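Local coordinates for periplasmic binding protein (Veillonella parvula, PDB 4LJS) that probably binds a small ligand such as an iron-siderophore or related metal complex outside the membrane and delivers it to an ABC importer, at residues Val16-Gln21 and Ile164-Met169; Phe36-Thr41 and Phe128-Leu133; Ile59-Gly64 and Glu172-Glu177. All blocks are in the same frame, centred on the assembly; numbering follows the deposited sequence.

Contacts 1 and 2 are partly buried and lie farther from the centre of the chain than contact 3, which is buried. The first two share the antiparallel pair of strands 19-29 and 34-40: contact 1 sets one strand against the turn before helix 168-188, contact 2 sets the other against the end of helix 126-130, and Leu20 N reaches Thr41 O at 3.0 Å between them. Contacts 1 and 3 share helix 168-188, with a salt bridge from Arg167 NH2 to Glu63 OE1 (2.8 Å). Chemistry follows place: aliphatic packing that also takes in a backbone carbonyl in contact 3, leucine against asparagine and a carbonyl in contact 1, a water bridge in contact 2.

Contact 1 of 3, residues Val16-Gln21 and Ile164-Met169; sequences VHIKLQ and IFNRNM
Asn166, a polar residue with left-handed backbone angles (phi 48°, psi 45°), offers Leu20 its CB carbon and not its amide. The two side chains slide past each other in opposite directions, and Leu20 CD2 rests 3.8 Å from Asn166 CB. The other branch of the same leucine, CD1, lies 3.8 Å from the carbonyl oxygen Ile164 O, so the fork of Leu20 spans the end of the helix from one residue to the next but one. Leu20 CG stands anti to its carbonyl carbon (chi1 -64°), which swings CG, and with it the methyl fork, toward the turn. On the more open side, Ile18 CG2 comes only within 4.3 Å of Asn166 ND2. No hydrogen bond joins the two segments; 155 Å² is buried by packing. Tyr40 of strand 34-40 packs against both Leu20 and Ile164, while Ile18 and Leu20 are tied by backbone bonds to Val43 and Thr41. Beyond the turn, Arg167 occupies the N-cap position of helix 168-188 and makes salt bridges to Glu63 and Glu170. Positive phi at Asn166, with Asn166 N bonded to Arg163 O and Arg167 N to Gly162 O, is the signature of a Schellman motif, here closing helix 151-164 beside strand 19-29.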
loop_
_atom_site.group_PDB
_atom_site.type_symbol
_atom_site.label_atom_id
_atom_site.label_comp_id
_atom_site.label_asym_id
_atom_site.label_seq_id
_atom_site.Cartn_x
_atom_site.Cartn_y
_atom_site.Cartn_z
ATOM N N VAL A 16 -13.475 12.057 -21.231
ATOM C CA VAL A 16 -12.914 12.700 -22.413
ATOM C C VAL A 16 -11.817 11.827 -23.020
ATOM O O VAL A 16 -11.025 11.213 -22.296
ATOM C CB VAL A 16 -12.334 14.082 -22.051
ATOM C CG1 VAL A 16 -11.510 14.644 -23.194
ATOM C CG2 VAL A 16 -13.454 15.045 -21.669
ATOM N N HIS A 17 -11.787 11.746 -24.345
ATOM C CA HIS A 17 -10.733 11.009 -25.032
ATOM C C HIS A 17 -9.421 11.791 -24.954
ATOM O O HIS A 17 -9.345 12.938 -25.387
ATOM C CB HIS A 17 -11.117 10.755 -26.492
ATOM C CG HIS A 17 -10.193 9.818 -27.207
ATOM N ND1 HIS A 17 -10.058 8.491 -26.858
ATOM C CD2 HIS A 17 -9.356 10.019 -28.253
ATOM C CE1 HIS A 17 -9.177 7.915 -27.658
ATOM N NE2 HIS A 17 -8.737 8.821 -28.514
ATOM N N ILE A 18 -8.391 11.177 -24.383
ATOM C CA ILE A 18 -7.084 11.818 -24.312
ATOM C C ILE A 18 -6.034 10.926 -24.956
ATOM O O ILE A 18 -5.753 9.825 -24.477
ATOM C CB ILE A 18 -6.668 12.126 -22.869
ATOM C CG1 ILE A 18 -7.744 12.951 -22.169
ATOM C CG2 ILE A 18 -5.360 12.878 -22.857
ATOM C CD1 ILE A 18 -7.468 13.167 -20.701
ATOM N N LYS A 19 -5.466 11.420 -26.049
ATOM C CA LYS A 19 -4.495 10.681 -26.840
ATOM C C LYS A 19 -3.101 10.817 -26.233
ATOM O O LYS A 19 -2.690 11.907 -25.836
ATOM C CB LYS A 19 -4.501 11.223 -28.274
ATOM C CG LYS A 19 -3.864 10.312 -29.312
ATOM C CD LYS A 19 -4.153 10.812 -30.730
ATOM N N LEU A 20 -2.379 9.706 -26.155
ATOM C CA LEU A 20 -1.006 9.727 -25.670
ATOM C C LEU A 20 -0.040 9.774 -26.849
ATOM O O LEU A 20 0.225 8.757 -27.492
ATOM C CB LEU A 20 -0.716 8.502 -24.802
ATOM C CG LEU A 20 -1.495 8.358 -23.492
ATOM C CD1 LEU A 20 -1.314 6.959 -22.913
ATOM C CD2 LEU A 20 -1.062 9.420 -22.481
ATOM N N GLN A 21 0.471 10.964 -27.139
ATOM C CA GLN A 21 1.472 11.131 -28.187
ATOM C C GLN A 21 2.720 11.764 -27.591
ATOM O O GLN A 21 2.676 12.906 -27.123
ATOM C CB GLN A 21 0.930 11.997 -29.321
ATOM C CG GLN A 21 -0.184 11.345 -30.121
ATOM C CD GLN A 21 -0.880 12.325 -31.045
ATOM O OE1 GLN A 21 -1.233 13.433 -30.638
ATOM N NE2 GLN A 21 -1.073 11.926 -32.298
ATOM N N ILE A 164 0.445 6.186 -17.624
ATOM C CA ILE A 164 -0.725 5.596 -18.263
ATOM C C ILE A 164 -1.881 6.601 -18.358
ATOM O O ILE A 164 -2.552 6.683 -19.384
ATOM C CB ILE A 164 -1.168 4.297 -17.541
ATOM C CG1 ILE A 164 -0.119 3.197 -17.735
ATOM C CG2 ILE A 164 -2.529 3.819 -18.047
ATOM C CD1 ILE A 164 -0.445 1.894 -17.009
ATOM N N PHE A 165 -2.080 7.396 -17.309
ATOM C CA PHE A 165 -3.210 8.325 -17.260
ATOM C C PHE A 165 -2.891 9.755 -17.640
ATOM O O PHE A 165 -3.697 10.654 -17.390
ATOM C CB PHE A 165 -3.859 8.291 -15.879
ATOM C CG PHE A 165 -4.605 7.027 -15.615
ATOM C CD1 PHE A 165 -5.909 6.891 -16.028
ATOM C CD2 PHE A 165 -3.984 5.956 -15.002
ATOM C CE1 PHE A 165 -6.598 5.718 -15.807
ATOM C CE2 PHE A 165 -4.665 4.784 -14.778
ATOM C CZ PHE A 165 -5.973 4.660 -15.184
ATOM N N ASN A 166 -1.728 9.958 -18.255
ATOM C CA ASN A 166 -1.210 11.295 -18.535
ATOM C C ASN A 166 -1.276 12.235 -17.324
ATOM O O ASN A 166 -1.700 13.388 -17.437
ATOM C CB ASN A 166 -1.923 11.926 -19.736
ATOM C CG ASN A 166 -1.150 13.097 -20.312
ATOM O OD1 ASN A 166 0.080 13.082 -20.337
ATOM N ND2 ASN A 166 -1.864 14.125 -20.754
ATOM N N ARG A 167 -0.875 11.726 -16.162
ATOM C CA ARG A 167 -0.867 12.518 -14.936
ATOM C C ARG A 167 0.535 12.498 -14.349
ATOM O O ARG A 167 0.732 12.183 -13.178
ATOM C CB ARG A 167 -1.881 11.972 -13.919
ATOM C CG ARG A 167 -3.344 12.140 -14.331
ATOM C CD ARG A 167 -3.785 13.598 -14.315
ATOM N NE ARG A 167 -5.216 13.723 -14.577
ATOM C CZ ARG A 167 -5.947 14.782 -14.242
ATOM N NH1 ARG A 167 -5.374 15.808 -13.626
ATOM N NH2 ARG A 167 -7.248 14.814 -14.515
ATOM N N ASN A 168 1.510 12.828 -15.183
ATOM C CA ASN A 168 2.907 12.766 -14.783
ATOM C C ASN A 168 3.252 13.817 -13.746
ATOM O O ASN A 168 3.956 13.533 -12.781
ATOM C CB ASN A 168 3.810 12.893 -16.010
ATOM C CG ASN A 168 3.541 11.807 -17.020
ATOM O OD1 ASN A 168 3.804 10.631 -16.758
ATOM N ND2 ASN A 168 2.986 12.183 -18.171
HETATM N N MSE A 169 2.747 15.029 -13.943
HETATM C CA MSE A 169 2.980 16.101 -12.988
HETATM C C MSE A 169 2.417 15.743 -11.607
HETATM O O MSE A 169 3.082 15.926 -10.588
HETATM C CB MSE A 169 2.385 17.409 -13.498
HETATM C CG MSE A 169 2.729 18.597 -12.630
HETATM SE SE MSE A 169 1.174 19.321 -11.719
HETATM C CE MSE A 169 0.558 20.506 -13.134
#

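Contact 2 of 3, residues Phe36-Thr41 and Phe128-Leu133; sequences FESTYT and FWQARL
Gln130 reaches from the last turn of helix 126-130 to strand 34-40, and its amide nitrogen makes all the closest approaches. The denser part lies around NE2: it sits 3.7 Å from Ser38 OG, 3.9 Å from Glu37 O and 4.2 Å from Phe36 CD2. None of these is a direct hydrogen bond, and the whole contact buries just 79 Å². A water does the joining instead, accepting from Gln130 NE2 at 2.9 Å and donating to Ser38 OG at 2.5 Å; it also lies at the edge of the Phe36 ring, in its plane. The amide approaches that ring obliquely, the two planes 60° apart. Gln130 is extended beyond CG (chi2 165°), which carries NE2 across to the strand. Behind it the helix ends in a Schellman motif with Leu133, at positive phi, as the C-prime residue: Ala134 N bonds to Trp129 O and Leu133 N weakly to Gln130 O. Strand 34-40 pairs antiparallel with strand 19-29, and Phe36 and Ser38 also touch strand 135-138, an outermost strand of the parallel sheet, at Ile138 and Asn135. The looser side is toward solvent: Gln130 is partly exposed, and the side chain of exposed Glu37 sets out away from the helix.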
loop_
_atom_site.group_PDB
_atom_site.type_symbol
_atom_site.label_atom_id
_atom_site.label_comp_id
_atom_site.label_asym_id
_atom_site.label_seq_id
_atom_site.Cartn_x
_atom_site.Cartn_y
_atom_site.Cartn_z
ATOM N N PHE A 36 6.500 -8.270 -18.956
ATOM C CA PHE A 36 5.778 -8.133 -20.209
ATOM C C PHE A 36 5.623 -6.653 -20.480
ATOM O O PHE A 36 5.649 -5.836 -19.559
ATOM C CB PHE A 36 4.421 -8.846 -20.180
ATOM C CG PHE A 36 3.409 -8.213 -19.262
ATOM C CD1 PHE A 36 3.450 -8.448 -17.892
ATOM C CD2 PHE A 36 2.403 -7.402 -19.771
ATOM C CE1 PHE A 36 2.504 -7.877 -17.043
ATOM C CE2 PHE A 36 1.451 -6.827 -18.933
ATOM C CZ PHE A 36 1.499 -7.067 -17.565
ATOM N N GLU A 37 5.487 -6.309 -21.750
ATOM C CA GLU A 37 5.449 -4.921 -22.149
ATOM C C GLU A 37 4.070 -4.594 -22.684
ATOM O O GLU A 37 3.454 -5.410 -23.365
ATOM C CB GLU A 37 6.502 -4.669 -23.221
ATOM C CG GLU A 37 7.089 -3.290 -23.188
ATOM C CD GLU A 37 8.328 -3.180 -24.050
ATOM O OE1 GLU A 37 8.229 -3.411 -25.277
ATOM O OE2 GLU A 37 9.404 -2.874 -23.492
ATOM N N SER A 38 3.594 -3.396 -22.363
ATOM C CA SER A 38 2.302 -2.919 -22.826
ATOM C C SER A 38 2.445 -1.516 -23.381
ATOM O O SER A 38 3.156 -0.684 -22.813
ATOM C CB SER A 38 1.299 -2.914 -21.674
ATOM O OG SER A 38 1.231 -4.198 -21.084
ATOM N N THR A 39 1.771 -1.258 -24.496
ATOM C CA THR A 39 1.810 0.059 -25.117
ATOM C C THR A 39 0.442 0.726 -25.071
ATOM O O THR A 39 -0.567 0.130 -25.439
ATOM C CB THR A 39 2.314 -0.014 -26.567
ATOM O OG1 THR A 39 3.685 -0.426 -26.571
ATOM C CG2 THR A 39 2.207 1.343 -27.234
ATOM N N TYR A 40 0.424 1.969 -24.604
ATOM C CA TYR A 40 -0.807 2.733 -24.467
ATOM C C TYR A 40 -0.815 3.906 -25.442
ATOM O O TYR A 40 0.067 4.763 -25.384
ATOM C CB TYR A 40 -0.926 3.257 -23.039
ATOM C CG TYR A 40 -0.988 2.178 -21.989
ATOM C CD1 TYR A 40 0.170 1.551 -21.532
ATOM C CD2 TYR A 40 -2.207 1.793 -21.436
ATOM C CE1 TYR A 40 0.111 0.560 -20.559
ATOM C CE2 TYR A 40 -2.275 0.808 -20.467
ATOM C CZ TYR A 40 -1.119 0.192 -20.037
ATOM O OH TYR A 40 -1.195 -0.790 -19.075
ATOM N N THR A 41 -1.801 3.944 -26.338
ATOM C CA THR A 41 -1.918 5.046 -27.294
ATOM C C THR A 41 -2.946 6.094 -26.854
ATOM O O THR A 41 -3.082 7.146 -27.479
ATOM C CB THR A 41 -2.288 4.545 -28.706
ATOM O OG1 THR A 41 -3.482 3.752 -28.636
ATOM C CG2 THR A 41 -1.154 3.717 -29.295
ATOM N N PHE A 128 -4.654 -12.708 -22.585
ATOM C CA PHE A 128 -6.084 -12.836 -22.811
ATOM C C PHE A 128 -6.701 -11.471 -23.099
ATOM O O PHE A 128 -7.449 -11.307 -24.062
ATOM C CB PHE A 128 -6.742 -13.479 -21.588
ATOM C CG PHE A 128 -8.239 -13.510 -21.642
ATOM C CD1 PHE A 128 -8.989 -12.453 -21.136
ATOM C CD2 PHE A 128 -8.905 -14.605 -22.169
ATOM C CE1 PHE A 128 -10.383 -12.484 -21.176
ATOM C CE2 PHE A 128 -10.297 -14.637 -22.211
ATOM C CZ PHE A 128 -11.035 -13.570 -21.707
ATOM N N TRP A 129 -6.377 -10.497 -22.258
ATOM C CA TRP A 129 -6.951 -9.162 -22.371
ATOM C C TRP A 129 -6.414 -8.382 -23.561
ATOM O O TRP A 129 -7.123 -7.560 -24.141
ATOM C CB TRP A 129 -6.741 -8.383 -21.069
ATOM C CG TRP A 129 -7.621 -8.905 -19.985
ATOM C CD1 TRP A 129 -7.237 -9.613 -18.882
ATOM C CD2 TRP A 129 -9.049 -8.798 -19.921
ATOM N NE1 TRP A 129 -8.339 -9.947 -18.129
ATOM C CE2 TRP A 129 -9.465 -9.455 -18.742
ATOM C CE3 TRP A 129 -10.018 -8.204 -20.742
ATOM C CZ2 TRP A 129 -10.805 -9.537 -18.362
ATOM C CZ3 TRP A 129 -11.353 -8.283 -20.369
ATOM C CH2 TRP A 129 -11.735 -8.945 -19.182
ATOM N N GLN A 130 -5.164 -8.643 -23.929
ATOM C CA GLN A 130 -4.570 -7.962 -25.069
ATOM C C GLN A 130 -5.270 -8.381 -26.360
ATOM O O GLN A 130 -5.317 -7.626 -27.331
ATOM C CB GLN A 130 -3.059 -8.201 -25.129
ATOM C CG GLN A 130 -2.287 -7.332 -24.131
ATOM C CD GLN A 130 -0.859 -7.798 -23.900
ATOM O OE1 GLN A 130 -0.438 -8.829 -24.423
ATOM N NE2 GLN A 130 -0.108 -7.037 -23.110
ATOM N N ALA A 131 -5.841 -9.580 -26.356
ATOM C CA ALA A 131 -6.591 -10.048 -27.510
ATOM C C ALA A 131 -7.961 -9.371 -27.548
ATOM O O ALA A 131 -8.632 -9.359 -28.578
ATOM C CB ALA A 131 -6.740 -11.557 -27.462
ATOM N N ARG A 132 -8.369 -8.812 -26.411
ATOM C CA ARG A 132 -9.628 -8.083 -26.320
ATOM C C ARG A 132 -9.378 -6.578 -26.371
ATOM O O ARG A 132 -10.244 -5.788 -26.006
ATOM C CB ARG A 132 -10.374 -8.468 -25.037
ATOM C CG ARG A 132 -10.574 -9.974 -24.890
ATOM C CD ARG A 132 -11.494 -10.346 -23.722
ATOM N NE ARG A 132 -12.874 -9.862 -23.871
ATOM C CZ ARG A 132 -13.773 -10.372 -24.712
ATOM N NH1 ARG A 132 -13.450 -11.380 -25.516
ATOM N NH2 ARG A 132 -15.006 -9.865 -24.762
ATOM N N LEU A 133 -8.187 -6.198 -26.833
ATOM C CA LEU A 133 -7.766 -4.795 -26.909
ATOM C C LEU A 133 -7.796 -4.044 -25.572
ATOM O O LEU A 133 -8.132 -2.860 -25.515
ATOM C CB LEU A 133 -8.561 -4.037 -27.972
ATOM C CG LEU A 133 -8.236 -4.493 -29.395
ATOM C CD1 LEU A 133 -8.978 -3.651 -30.389
ATOM C CD2 LEU A 133 -6.735 -4.419 -29.641
HETATM O O HOH W 1 -1.066 -5.066 -21.276
#

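Contact 3 of 3, residues Ile59-Gly64 and Glu172-Glu177; sequences IALGEG and ERLIQE
The Schellman turn that ends helix 52-60 packs against the flank of helix 168-188, with Leu174 entering from the long helix. Its CD1 methyl does the touching: it lies 3.9 Å from the carbonyl oxygen Ala60 O and 4.2 Å from Ala60 CB. Leu174 CG is anti to its carbonyl carbon (chi1 -66°), and the extended branch (chi2 169°) carries CD1 to the short helix's end. Ala60, whose side chain is a lone methyl, points at Leu174 and lets the leucine come close to the backbone. Leu61 does not point straight at the helix, but the end of its side chain comes nearer, CD2 reaching Leu174 CD1 at 4.4 Å. The turn itself is made at Gly62, with positive phi (102°) and its N bonded to Ile59 O at 2.9 Å. Helix 168-188 is the long helix that, as in other single-helix-linked binding proteins, probably forms the backbone between two lobes; here its N-terminal half lies against the lobe of strands 47-50, 67-71, 110-113 and 135-138. Ile297 covers Ala60 and Leu174 from a loop, and Leu61 also meets Leu161 of helix 151-164. Glu63, just past the turn, makes a salt bridge to Arg66.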
loop_
_atom_site.group_PDB
_atom_site.type_symbol
_atom_site.label_atom_id
_atom_site.label_comp_id
_atom_site.label_asym_id
_atom_site.label_seq_id
_atom_site.Cartn_x
_atom_site.Cartn_y
_atom_site.Cartn_z
ATOM N N ILE A 59 -7.362 7.363 -8.087
ATOM C CA ILE A 59 -8.099 8.498 -7.552
ATOM C C ILE A 59 -7.164 9.668 -7.223
ATOM O O ILE A 59 -7.453 10.820 -7.565
ATOM C CB ILE A 59 -8.931 8.103 -6.324
ATOM C CG1 ILE A 59 -10.070 7.158 -6.750
ATOM C CG2 ILE A 59 -9.476 9.339 -5.642
ATOM C CD1 ILE A 59 -10.932 6.649 -5.597
ATOM N N ALA A 60 -6.030 9.366 -6.596
ATOM C CA ALA A 60 -5.079 10.402 -6.190
ATOM C C ALA A 60 -4.493 11.143 -7.388
ATOM O O ALA A 60 -4.065 12.285 -7.266
ATOM C CB ALA A 60 -3.947 9.803 -5.342
ATOM N N LEU A 61 -4.460 10.478 -8.536
ATOM C CA LEU A 61 -3.914 11.078 -9.753
ATOM C C LEU A 61 -4.955 11.950 -10.457
ATOM O O LEU A 61 -4.635 12.663 -11.401
ATOM C CB LEU A 61 -3.409 9.989 -10.702
ATOM C CG LEU A 61 -2.113 9.275 -10.304
ATOM C CD1 LEU A 61 -1.884 8.077 -11.216
ATOM C CD2 LEU A 61 -0.910 10.231 -10.350
ATOM N N GLY A 62 -6.203 11.871 -9.999
ATOM C CA GLY A 62 -7.265 12.722 -10.506
ATOM C C GLY A 62 -8.181 12.030 -11.495
ATOM O O GLY A 62 -9.037 12.665 -12.100
ATOM N N GLU A 63 -8.015 10.723 -11.654
ATOM C CA GLU A 63 -8.726 10.016 -12.706
ATOM C C GLU A 63 -9.746 8.999 -12.199
ATOM O O GLU A 63 -10.035 8.008 -12.870
ATOM C CB GLU A 63 -7.737 9.376 -13.690
ATOM C CG GLU A 63 -6.949 10.390 -14.532
ATOM C CD GLU A 63 -7.837 11.283 -15.405
ATOM O OE1 GLU A 63 -7.340 12.326 -15.893
ATOM O OE2 GLU A 63 -9.023 10.944 -15.619
ATOM N N GLY A 64 -10.303 9.274 -11.022
ATOM C CA GLY A 64 -11.324 8.433 -10.418
ATOM C C GLY A 64 -12.526 8.176 -11.310
ATOM O O GLY A 64 -13.114 7.099 -11.264
ATOM N N GLU A 172 4.579 12.947 -9.965
ATOM C CA GLU A 172 5.859 13.437 -9.475
ATOM C C GLU A 172 5.721 14.264 -8.205
ATOM O O GLU A 172 6.565 14.183 -7.317
ATOM C CB GLU A 172 6.592 14.242 -10.553
ATOM C CG GLU A 172 7.268 13.367 -11.602
ATOM C CD GLU A 172 8.221 12.338 -10.993
ATOM O OE1 GLU A 172 8.181 11.161 -11.425
ATOM O OE2 GLU A 172 9.008 12.710 -10.087
ATOM N N ARG A 173 4.667 15.067 -8.124
ATOM C CA ARG A 173 4.426 15.861 -6.924
ATOM C C ARG A 173 4.177 14.942 -5.730
ATOM O O ARG A 173 4.734 15.151 -4.652
ATOM C CB ARG A 173 3.243 16.805 -7.123
ATOM C CG ARG A 173 2.879 17.609 -5.884
ATOM C CD ARG A 173 1.583 18.367 -6.094
ATOM N NE ARG A 173 0.579 17.522 -6.735
ATOM C CZ ARG A 173 -0.247 16.708 -6.084
ATOM N NH1 ARG A 173 -0.203 16.623 -4.759
ATOM N NH2 ARG A 173 -1.124 15.976 -6.764
ATOM N N LEU A 174 3.348 13.919 -5.927
ATOM C CA LEU A 174 3.041 12.970 -4.856
ATOM C C LEU A 174 4.282 12.212 -4.386
ATOM O O LEU A 174 4.516 12.062 -3.192
ATOM C CB LEU A 174 1.958 11.986 -5.303
ATOM C CG LEU A 174 0.594 12.625 -5.554
ATOM C CD1 LEU A 174 -0.328 11.641 -6.243
ATOM C CD2 LEU A 174 -0.015 13.141 -4.251
ATOM N N ILE A 175 5.074 11.740 -5.338
ATOM C CA ILE A 175 6.311 11.032 -5.043
ATOM C C ILE A 175 7.304 11.939 -4.308
ATOM O O ILE A 175 7.903 11.540 -3.307
ATOM C CB ILE A 175 6.937 10.507 -6.345
ATOM C CG1 ILE A 175 6.135 9.304 -6.859
ATOM C CG2 ILE A 175 8.408 10.164 -6.155
ATOM C CD1 ILE A 175 6.437 8.950 -8.292
ATOM N N GLN A 176 7.464 13.161 -4.806
ATOM C CA GLN A 176 8.398 14.107 -4.220
ATOM C C GLN A 176 8.037 14.462 -2.776
ATOM O O GLN A 176 8.918 14.629 -1.935
ATOM C CB GLN A 176 8.495 15.376 -5.066
ATOM C CG GLN A 176 9.664 16.269 -4.666
ATOM C CD GLN A 176 9.581 17.666 -5.256
ATOM O OE1 GLN A 176 10.564 18.190 -5.782
ATOM N NE2 GLN A 176 8.409 18.283 -5.156
ATOM N N GLU A 177 6.742 14.584 -2.495
ATOM C CA GLU A 177 6.270 14.878 -1.145
ATOM C C GLU A 177 6.772 13.807 -0.180
ATOM O O GLU A 177 7.291 14.106 0.898
ATOM C CB GLU A 177 4.740 14.932 -1.132
ATOM C CG GLU A 177 4.096 14.922 0.247
ATOM C CD GLU A 177 2.579 15.086 0.187
ATOM O OE1 GLU A 177 1.988 14.839 -0.892
ATOM O OE2 GLU A 177 1.982 15.471 1.218
#